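Local coordinates for protein beta-fructofuranosidase (Bifidobacterium adolescentis, PDB 6NOB) that probably hydrolyses the terminal beta-fructofuranoside linkages of sucrose and related sugars, as a glycoside hydrolase of family 32, at residues L17-E22 with V93-S98; N88-V93 with E123-W128. All blocks are in the same frame, centred on the assembly; numbering follows the deposited sequence.

Contact 1: residues L17-E22 with V93-S98; sequences LDLFAE and VNMNPS
The hydrophobic interior of a small N-terminal beta-sandwich holds this contact. Leu-17 and Leu-19 lie on strand 16-23. Val-93 and Met-95 lie on the chain that follows strand 91-92. Leu-17 meets Val-93 methyl to methyl, CD1 to CG2 at 3.9 Å, and the two side chains cross at about a right angle. With CG anti to the backbone N (chi1 174°), Leu-17 reaches Val-93 with its CD1 branch. The second pair is looser: Leu-19 CD1 lies 4.3 Å from Met-95 SD. Met-95 points toward the strand, and its chain is extended to the sulfur (chi2 172°), which puts SD near the leucine methyl. Val-67 of strand 64-70 touches Leu-17, Leu-19 and Met-95, and Ile-7 of strand 5-10 packs on Val-93 and Met-95. Two successive Asx turns shape the segment 93-98. Asn-94 OD1 accepts from Asn-96 N at 3.1 Å, and Asn-96 OD1 accepts from Ser-98 N at 3.1 Å. In both, the donor sits above the carbonyl plane. Arg-75 also bonds to Asn-96 OD1, tying the loop to strand 72-80. Two leucines of one sheet and the chain leaving its edge strand thus pack against the facing sheet, as in a beta-sandwich core.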
loop_
_atom_site.group_PDB
_atom_site.type_symbol
_atom_site.label_atom_id
_atom_site.label_comp_id
_atom_site.label_asym_id
_atom_site.label_seq_id
_atom_site.Cartn_x
_atom_site.Cartn_y
_atom_site.Cartn_z
ATOM N N LEU A 17 14.147 20.673 -12.892
ATOM C CA LEU A 17 13.795 19.526 -13.721
ATOM C C LEU A 17 14.465 18.289 -13.145
ATOM O O LEU A 17 15.697 18.232 -13.052
ATOM C CB LEU A 17 14.222 19.743 -15.175
ATOM C CG LEU A 17 14.043 18.559 -16.128
ATOM C CD1 LEU A 17 12.569 18.222 -16.311
ATOM C CD2 LEU A 17 14.700 18.850 -17.466
ATOM N N ASP A 18 13.660 17.304 -12.760
ATOM C CA ASP A 18 14.149 16.076 -12.149
ATOM C C ASP A 18 14.072 14.935 -13.154
ATOM O O ASP A 18 13.019 14.704 -13.757
ATOM C CB ASP A 18 13.344 15.737 -10.894
ATOM C CG ASP A 18 13.660 16.658 -9.734
ATOM O OD1 ASP A 18 13.164 17.805 -9.728
ATOM O OD2 ASP A 18 14.404 16.231 -8.826
ATOM N N LEU A 19 15.185 14.227 -13.333
ATOM C CA LEU A 19 15.261 13.112 -14.269
ATOM C C LEU A 19 15.895 11.915 -13.579
ATOM O O LEU A 19 16.961 12.039 -12.971
ATOM C CB LEU A 19 16.070 13.489 -15.516
ATOM C CG LEU A 19 15.636 14.745 -16.273
ATOM C CD1 LEU A 19 16.583 15.020 -17.427
ATOM C CD2 LEU A 19 14.204 14.614 -16.773
ATOM N N PHE A 20 15.239 10.761 -13.679
ATOM C CA PHE A 20 15.762 9.502 -13.151
ATOM C C PHE A 20 16.282 8.697 -14.339
ATOM O O PHE A 20 15.506 8.103 -15.091
ATOM C CB PHE A 20 14.688 8.756 -12.368
ATOM C CG PHE A 20 14.255 9.468 -11.116
ATOM C CD1 PHE A 20 13.350 10.516 -11.174
ATOM C CD2 PHE A 20 14.764 9.100 -9.882
ATOM C CE1 PHE A 20 12.957 11.180 -10.026
ATOM C CE2 PHE A 20 14.374 9.758 -8.728
ATOM C CZ PHE A 20 13.471 10.802 -8.802
ATOM N N ALA A 21 17.601 8.688 -14.505
ATOM C CA ALA A 21 18.241 8.182 -15.709
ATOM C C ALA A 21 18.998 6.890 -15.434
ATOM O O ALA A 21 19.555 6.687 -14.350
ATOM C CB ALA A 21 19.199 9.224 -16.291
ATOM N N GLU A 22 19.019 6.022 -16.442
ATOM C CA GLU A 22 19.735 4.755 -16.397
ATOM C C GLU A 22 20.843 4.789 -17.437
ATOM O O GLU A 22 20.600 5.161 -18.591
ATOM C CB GLU A 22 18.788 3.582 -16.667
ATOM C CG GLU A 22 19.363 2.210 -16.354
ATOM C CD GLU A 22 18.308 1.121 -16.400
ATOM O OE1 GLU A 22 17.104 1.455 -16.459
ATOM O OE2 GLU A 22 18.680 -0.071 -16.382
ATOM N N VAL A 93 7.173 14.858 -16.510
ATOM C CA VAL A 93 7.920 15.060 -17.746
ATOM C C VAL A 93 8.253 13.690 -18.320
ATOM O O VAL A 93 8.835 12.848 -17.627
ATOM C CB VAL A 93 9.196 15.888 -17.514
ATOM C CG1 VAL A 93 10.054 15.905 -18.772
ATOM C CG2 VAL A 93 8.837 17.309 -17.096
ATOM N N ASN A 94 7.877 13.467 -19.577
ATOM C CA ASN A 94 8.054 12.177 -20.240
ATOM C C ASN A 94 9.275 12.255 -21.149
ATOM O O ASN A 94 9.218 12.825 -22.241
ATOM C CB ASN A 94 6.803 11.798 -21.026
ATOM C CG ASN A 94 7.020 10.599 -21.934
ATOM O OD1 ASN A 94 7.838 9.719 -21.647
ATOM N ND2 ASN A 94 6.294 10.564 -23.046
ATOM N N MET A 95 10.386 11.675 -20.693
ATOM C CA MET A 95 11.574 11.513 -21.520
ATOM C C MET A 95 11.907 10.041 -21.726
ATOM O O MET A 95 13.049 9.700 -22.055
ATOM C CB MET A 95 12.764 12.254 -20.909
ATOM C CG MET A 95 13.757 12.761 -21.938
ATOM S SD MET A 95 15.022 13.835 -21.239
ATOM C CE MET A 95 16.056 14.079 -22.684
ATOM N N ASN A 96 10.927 9.161 -21.530
ATOM C CA ASN A 96 11.125 7.733 -21.721
ATOM C C ASN A 96 10.849 7.374 -23.174
ATOM O O ASN A 96 9.705 7.515 -23.627
ATOM C CB ASN A 96 10.213 6.940 -20.798
ATOM C CG ASN A 96 10.644 5.495 -20.642
ATOM O OD1 ASN A 96 11.287 4.926 -21.526
ATOM N ND2 ASN A 96 10.289 4.889 -19.512
ATOM N N PRO A 97 11.847 6.919 -23.935
ATOM C CA PRO A 97 11.600 6.570 -25.345
ATOM C C PRO A 97 10.582 5.457 -25.530
ATOM O O PRO A 97 10.048 5.306 -26.635
ATOM C CB PRO A 97 12.988 6.150 -25.852
ATOM C CG PRO A 97 13.960 6.774 -24.888
ATOM C CD PRO A 97 13.264 6.780 -23.565
ATOM N N SER A 98 10.297 4.672 -24.488
ATOM C CA SER A 98 9.305 3.607 -24.584
ATOM C C SER A 98 7.880 4.110 -24.388
ATOM O O SER A 98 6.937 3.460 -24.854
ATOM C CB SER A 98 9.605 2.513 -23.556
ATOM O OG SER A 98 10.885 1.938 -23.768
#

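Contact 2: residues N88-V93 with E123-W128; sequences NGVRYV and EPFARW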
loop_
_atom_site.group_PDB
_atom_site.type_symbol
_atom_site.label_atom_id
_atom_site.label_comp_id
_atom_site.label_asym_id
_atom_site.label_seq_id
_atom_site.Cartn_x
_atom_site.Cartn_y
_atom_site.Cartn_z
ATOM N N ASN A 88 0.374 23.037 -5.637
ATOM C CA ASN A 88 0.451 22.821 -7.075
ATOM C C ASN A 88 1.017 21.459 -7.433
ATOM O O ASN A 88 0.601 20.871 -8.437
ATOM C CB ASN A 88 1.305 23.906 -7.728
ATOM C CG ASN A 88 0.703 25.275 -7.575
ATOM O OD1 ASN A 88 -0.310 25.589 -8.198
ATOM N ND2 ASN A 88 1.318 26.103 -6.739
ATOM N N GLY A 89 1.956 20.953 -6.642
ATOM C CA GLY A 89 2.577 19.677 -6.928
ATOM C C GLY A 89 3.524 19.751 -8.113
ATOM O O GLY A 89 3.746 20.798 -8.720
ATOM N N VAL A 90 4.094 18.593 -8.438
ATOM C CA VAL A 90 5.007 18.468 -9.568
ATOM C C VAL A 90 4.196 18.251 -10.838
ATOM O O VAL A 90 3.000 17.940 -10.780
ATOM C CB VAL A 90 6.012 17.319 -9.355
ATOM C CG1 VAL A 90 6.860 17.572 -8.114
ATOM C CG2 VAL A 90 5.288 15.983 -9.258
ATOM N N ARG A 91 4.836 18.422 -11.991
ATOM C CA ARG A 91 4.231 18.131 -13.283
ATOM C C ARG A 91 5.115 17.128 -14.004
ATOM O O ARG A 91 6.313 17.369 -14.185
ATOM C CB ARG A 91 4.059 19.395 -14.127
ATOM C CG ARG A 91 3.112 20.423 -13.532
ATOM C CD ARG A 91 1.722 19.852 -13.296
ATOM N NE ARG A 91 0.760 20.896 -12.950
ATOM C CZ ARG A 91 0.555 21.346 -11.716
ATOM N N TYR A 92 4.523 16.009 -14.411
ATOM C CA TYR A 92 5.294 14.919 -14.988
ATOM C C TYR A 92 5.949 15.340 -16.298
ATOM O O TYR A 92 5.373 16.087 -17.093
ATOM C CB TYR A 92 4.396 13.704 -15.216
ATOM C CG TYR A 92 5.155 12.462 -15.612
ATOM C CD1 TYR A 92 5.932 11.778 -14.686
ATOM C CD2 TYR A 92 5.101 11.974 -16.911
ATOM C CE1 TYR A 92 6.635 10.643 -15.040
ATOM C CE2 TYR A 92 5.800 10.838 -17.276
ATOM C CZ TYR A 92 6.564 10.177 -16.336
ATOM O OH TYR A 92 7.259 9.048 -16.693
ATOM N N VAL A 93 7.173 14.858 -16.510
ATOM C CA VAL A 93 7.920 15.060 -17.746
ATOM C C VAL A 93 8.253 13.690 -18.320
ATOM O O VAL A 93 8.835 12.848 -17.627
ATOM C CB VAL A 93 9.196 15.888 -17.514
ATOM C CG1 VAL A 93 10.054 15.905 -18.772
ATOM C CG2 VAL A 93 8.837 17.309 -17.096
ATOM N N GLU A 123 -2.691 6.004 -7.977
ATOM C CA GLU A 123 -1.629 5.348 -8.718
ATOM C C GLU A 123 -0.573 6.392 -9.038
ATOM O O GLU A 123 -0.898 7.577 -9.188
ATOM C CB GLU A 123 -2.135 4.715 -10.025
ATOM C CG GLU A 123 -3.290 3.738 -9.873
ATOM C CD GLU A 123 -3.840 3.284 -11.214
ATOM O OE1 GLU A 123 -3.264 3.675 -12.253
ATOM O OE2 GLU A 123 -4.846 2.540 -11.233
ATOM N N PRO A 124 0.693 5.997 -9.136
ATOM C CA PRO A 124 1.715 6.928 -9.619
ATOM C C PRO A 124 1.522 7.200 -11.104
ATOM O O PRO A 124 0.721 6.555 -11.783
ATOM C CB PRO A 124 3.029 6.194 -9.341
ATOM C CG PRO A 124 2.652 4.750 -9.373
ATOM C CD PRO A 124 1.263 4.681 -8.799
ATOM N N PHE A 125 2.268 8.191 -11.603
ATOM C CA PHE A 125 2.227 8.505 -13.028
ATOM C C PHE A 125 2.479 7.260 -13.867
ATOM O O PHE A 125 1.736 6.963 -14.807
ATOM C CB PHE A 125 3.262 9.582 -13.363
ATOM C CG PHE A 125 2.993 10.912 -12.723
ATOM C CD1 PHE A 125 1.775 11.547 -12.892
ATOM C CD2 PHE A 125 3.967 11.531 -11.957
ATOM C CE1 PHE A 125 1.533 12.776 -12.306
ATOM C CE2 PHE A 125 3.731 12.758 -11.369
ATOM C CZ PHE A 125 2.514 13.382 -11.545
ATOM N N ALA A 126 3.526 6.516 -13.524
ATOM C CA ALA A 126 3.904 5.290 -14.213
ATOM C C ALA A 126 4.845 4.518 -13.295
ATOM O O ALA A 126 5.048 4.894 -12.135
ATOM C CB ALA A 126 4.542 5.604 -15.570
ATOM N N ARG A 127 5.430 3.440 -13.823
ATOM C CA ARG A 127 6.400 2.612 -13.111
ATOM C C ARG A 127 5.763 1.897 -11.920
ATOM O O ARG A 127 4.542 1.720 -11.881
ATOM C CB ARG A 127 7.607 3.451 -12.670
ATOM C CG ARG A 127 8.155 4.393 -13.749
ATOM C CD ARG A 127 8.809 3.645 -14.911
ATOM N NE ARG A 127 7.864 3.318 -15.977
ATOM C CZ ARG A 127 7.524 4.146 -16.960
ATOM N NH1 ARG A 127 8.043 5.365 -17.014
ATOM N NH2 ARG A 127 6.658 3.761 -17.889
ATOM N N TRP A 128 6.576 1.481 -10.949
ATOM C CA TRP A 128 6.162 0.547 -9.908
ATOM C C TRP A 128 5.938 1.248 -8.575
ATOM O O TRP A 128 6.696 2.147 -8.197
ATOM C CB TRP A 128 7.208 -0.559 -9.726
ATOM C CG TRP A 128 7.048 -1.371 -8.466
ATOM C CD1 TRP A 128 7.467 -1.032 -7.207
ATOM C CD2 TRP A 128 6.450 -2.670 -8.349
ATOM N NE1 TRP A 128 7.152 -2.029 -6.317
ATOM C CE2 TRP A 128 6.530 -3.047 -6.991
ATOM C CE3 TRP A 128 5.850 -3.548 -9.258
ATOM C CZ2 TRP A 128 6.034 -4.263 -6.523
ATOM C CZ3 TRP A 128 5.358 -4.756 -8.789
ATOM C CH2 TRP A 128 5.455 -5.101 -7.435
#
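Aromatic contacts dominate where Tyr-92 meets Phe-125. The ring planes are 43° apart and the centroids 5.0 Å apart, an oblique pair. Two CH-pi contacts run in opposite senses as the side chains slide past each other. Tyr-92 CB sits over the centre of the Phe-125 ring, 3.8 Å from its centroid. Phe-125 CB lies over one face of the Tyr-92 ring, toward the rim, 4.1 Å from the centroid. Tyr-92 CG is anti to the backbone N (chi1 -171°), which lays the ring along the phenylalanine side chain. Apolar packing adds Val-90, whose CG2 lies at the edge of the Phe-125 ring, near its plane, 4.2 Å from CE2. Ile-111 of helix 108-112 touches both aromatic residues. An alanine in place of Phe-125 would probably leave Tyr-92 CB with no ring face to rest on and open a gap beside Val-90 CG2.

The polar part is slight. Tyr-92 OH is 3.8 Å from Arg-127 NH1, packing rather than bonding. Arg-127 is held elsewhere, by Arg-75 O at NH1 and by a salt bridge from NH2 to Asp-99. The contact should therefore be held by shape and apolar burial, with Arg-127 fixed in place from outside it.

In the fold
Contacts 1 and 2 are neighbours, with centres about 11 Å apart, and they share Val-93. Their segments alternate along the chain: 17-22, 88-93, 93-98, then 123-128. Both reach the antiparallel sheet formed by strands 52-58, 16-23, 72-80 and 91-92. Contact 1 lies inside the N-terminal sandwich. Contact 2 joins the edge of that sheet to the turn leading into strand 127-138, which probably belongs to the catalytic propeller expected of this family. Asn-96 ND2 and Arg-127 NH1 pack against each other between the two. The chain from 88 to 98 therefore runs along both interfaces, linking the sandwich core to the next domain.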